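Local coordinates for inactive glucansucrase (Lactobacillus reuteri, PDB 5JBD), which is an inactive glucansucrase, a member of glycosyl hydrolase family 70 built around a TIM-barrel domain and carrying a bound calcium ion, at residues Asp286-Asp289 / Ala290-Asp294. Sequence-based numbering, arbitrary orientation.
With CA (calcium ion), chain C.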
ATOM      1  N   ASP A 286       9.720   4.244   3.829  1.00 22.18           N
ATOM      2  CA  ASP A 286       9.862   5.517   4.538  1.00 23.52           C
ATOM      3  C   ASP A 286       8.986   5.646   5.786  1.00 24.30           C
ATOM      4  O   ASP A 286       9.053   6.667   6.467  1.00 23.34           O
ATOM      5  CB  ASP A 286       9.554   6.742   3.632  1.00 25.20           C
ATOM      6  CG  ASP A 286      10.380   6.779   2.320  1.00 25.26           C
ATOM      7  OD1 ASP A 286      11.409   6.085   2.218  1.00 24.17           O
ATOM      8  OD2 ASP A 286       9.973   7.543   1.404  1.00 27.91           O
ATOM      9  N   ASN A 287       8.144   4.651   6.074  1.00 24.02           N
ATOM     10  CA  ASN A 287       7.129   4.789   7.121  1.00 24.78           C
ATOM     11  C   ASN A 287       7.236   3.716   8.212  1.00 25.46           C
ATOM     12  O   ASN A 287       6.302   3.520   8.974  1.00 22.89           O
ATOM     13  CB  ASN A 287       5.748   4.750   6.473  1.00 25.43           C
ATOM     14  CG  ASN A 287       5.653   5.656   5.260  1.00 25.28           C
ATOM     15  OD1 ASN A 287       5.590   5.164   4.144  1.00 27.73           O
ATOM     16  ND2 ASN A 287       5.673   6.977   5.467  1.00 25.17           N
ATOM     17  N   ILE A 288       8.390   3.054   8.267  1.00 24.68           N
ATOM     18  CA  ILE A 288       8.673   1.991   9.217  1.00 24.98           C
ATOM     19  C   ILE A 288      10.033   2.287   9.860  1.00 25.37           C
ATOM     20  O   ILE A 288      10.899   2.861   9.216  1.00 25.80           O
ATOM     21  CB  ILE A 288       8.669   0.602   8.535  1.00 24.93           C
ATOM     22  CG1 ILE A 288       9.735   0.506   7.423  1.00 26.01           C
ATOM     23  CG2 ILE A 288       7.289   0.297   7.966  1.00 25.26           C
ATOM     24  CD1 ILE A 288       9.631  -0.732   6.544  1.00 25.32           C
ATOM     25  N   ASP A 289      10.201   1.902  11.116  1.00 25.02           N
ATOM     26  CA  ASP A 289      11.490   1.989  11.806  1.00 25.86           C
ATOM     27  C   ASP A 289      12.582   1.437  10.881  1.00 25.56           C
ATOM     28  O   ASP A 289      12.512   0.289  10.434  1.00 24.25           O
ATOM     29  CB  ASP A 289      11.442   1.232  13.140  1.00 25.95           C
ATOM     30  CG  ASP A 289      12.651   1.506  14.033  1.00 26.32           C
ATOM     31  OD1 ASP A 289      13.789   1.538  13.530  1.00 26.04           O
ATOM     32  OD2 ASP A 289      12.469   1.662  15.259  1.00 25.29           O
ATOM     33  N   ALA A 290      13.563   2.285  10.545  1.00 24.61           N
ATOM     34  CA  ALA A 290      14.603   1.908   9.575  1.00 24.23           C
ATOM     35  C   ALA A 290      15.497   0.754  10.012  1.00 24.51           C
ATOM     36  O   ALA A 290      16.193   0.181   9.167  1.00 23.64           O
ATOM     37  CB  ALA A 290      15.455   3.120   9.182  1.00 24.60           C
ATOM     38  N   ASP A 291      15.475   0.392  11.303  1.00 24.32           N
ATOM     39  CA  ASP A 291      16.130  -0.832  11.776  1.00 24.26           C
ATOM     40  C   ASP A 291      15.798  -2.033  10.903  1.00 23.59           C
ATOM     41  O   ASP A 291      16.659  -2.885  10.679  1.00 23.17           O
ATOM     42  CB  ASP A 291      15.688  -1.202  13.193  1.00 25.33           C
ATOM     43  CG  ASP A 291      16.107  -0.210  14.246  1.00 26.61           C
ATOM     44  OD1 ASP A 291      16.939   0.695  13.989  1.00 25.20           O
ATOM     45  OD2 ASP A 291      15.579  -0.345  15.376  1.00 26.83           O
ATOM     46  N   VAL A 292      14.547  -2.123  10.432  1.00 23.17           N
ATOM     47  CA  VAL A 292      14.112  -3.312   9.691  1.00 23.34           C
ATOM     48  C   VAL A 292      14.760  -3.403   8.308  1.00 23.48           C
ATOM     49  O   VAL A 292      14.911  -4.494   7.770  1.00 24.09           O
ATOM     50  CB  VAL A 292      12.577  -3.451   9.591  1.00 24.30           C
ATOM     51  CG1 VAL A 292      11.939  -3.418  10.976  1.00 24.38           C
ATOM     52  CG2 VAL A 292      11.964  -2.402   8.664  1.00 24.70           C
ATOM     53  N   LEU A 293      15.185  -2.268   7.758  1.00 24.31           N
ATOM     54  CA  LEU A 293      15.950  -2.270   6.507  1.00 23.74           C
ATOM     55  C   LEU A 293      17.378  -2.770   6.741  1.00 23.54           C
ATOM     56  O   LEU A 293      17.887  -3.550   5.948  1.00 24.27           O
ATOM     57  CB  LEU A 293      15.938  -0.886   5.858  1.00 23.99           C
ATOM     58  CG  LEU A 293      14.570  -0.221   5.659  1.00 24.22           C
ATOM     59  CD1 LEU A 293      14.751   1.200   5.155  1.00 25.06           C
ATOM     60  CD2 LEU A 293      13.711  -1.018   4.692  1.00 24.41           C
ATOM     61  N   ASP A 294      18.008  -2.349   7.836  1.00 24.10           N
ATOM     62  CA  ASP A 294      19.311  -2.894   8.246  1.00 24.38           C
ATOM     63  C   ASP A 294      19.235  -4.412   8.429  1.00 24.35           C
ATOM     64  O   ASP A 294      20.080  -5.155   7.947  1.00 22.67           O
ATOM     65  CB  ASP A 294      19.779  -2.277   9.571  1.00 25.12           C
ATOM     66  CG  ASP A 294      20.214  -0.826   9.446  1.00 25.95           C
ATOM     67  OD1 ASP A 294      20.600  -0.372   8.345  1.00 27.14           O
ATOM     68  OD2 ASP A 294      20.202  -0.125  10.476  1.00 26.80           O
TER
HETATM   69 CA    CA C1701       4.493   2.765  10.360  1.00 22.75          CA
HETATM   70  O   HOH W   1       4.841   0.426  10.823  1.00 26.28           O
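Asp289 and Asp291 meet where a loop turns into a helix, and the side chain of Asp289 can be followed outward as an example of capping. Its CB neighbours the next peptide through bonded geometry alone. CG stands anti to the backbone N (chi1 -169°), beside the carbonyl carbon, and OD1 accepts from Asp291 N at 3.0 Å, met on its anti side and slightly out of the carboxylate plane. The other oxygen, OD2, bonds to Ser822 OG. That hydroxyl, with only one proton to give, also bonds to Asp291 OD2, which lies 3.2 Å from Asp289 OD1. Gln226 NE2 bonds to Asp291 OD1; these partners and the capping N-H may offset part of the repulsion between the two buried acids, whose planes are 44° apart. The backbone closes the same turn, Val292 N donating to Asp289 O at 3.2 Å from above the carbonyl plane. Ile288 CD1 packs on Val292 CG2 (3.6 Å), the two side chains crossing at about a right angle. One residue earlier, Asn287 O binds the calcium ion at 2.4 Å, alongside Glu237, Asp243 and Asn751. A calcium-bound loop thus runs from barrel strand 279-282 into a side-chain-capped helix, a beta-to-alpha connection of the TIM barrel.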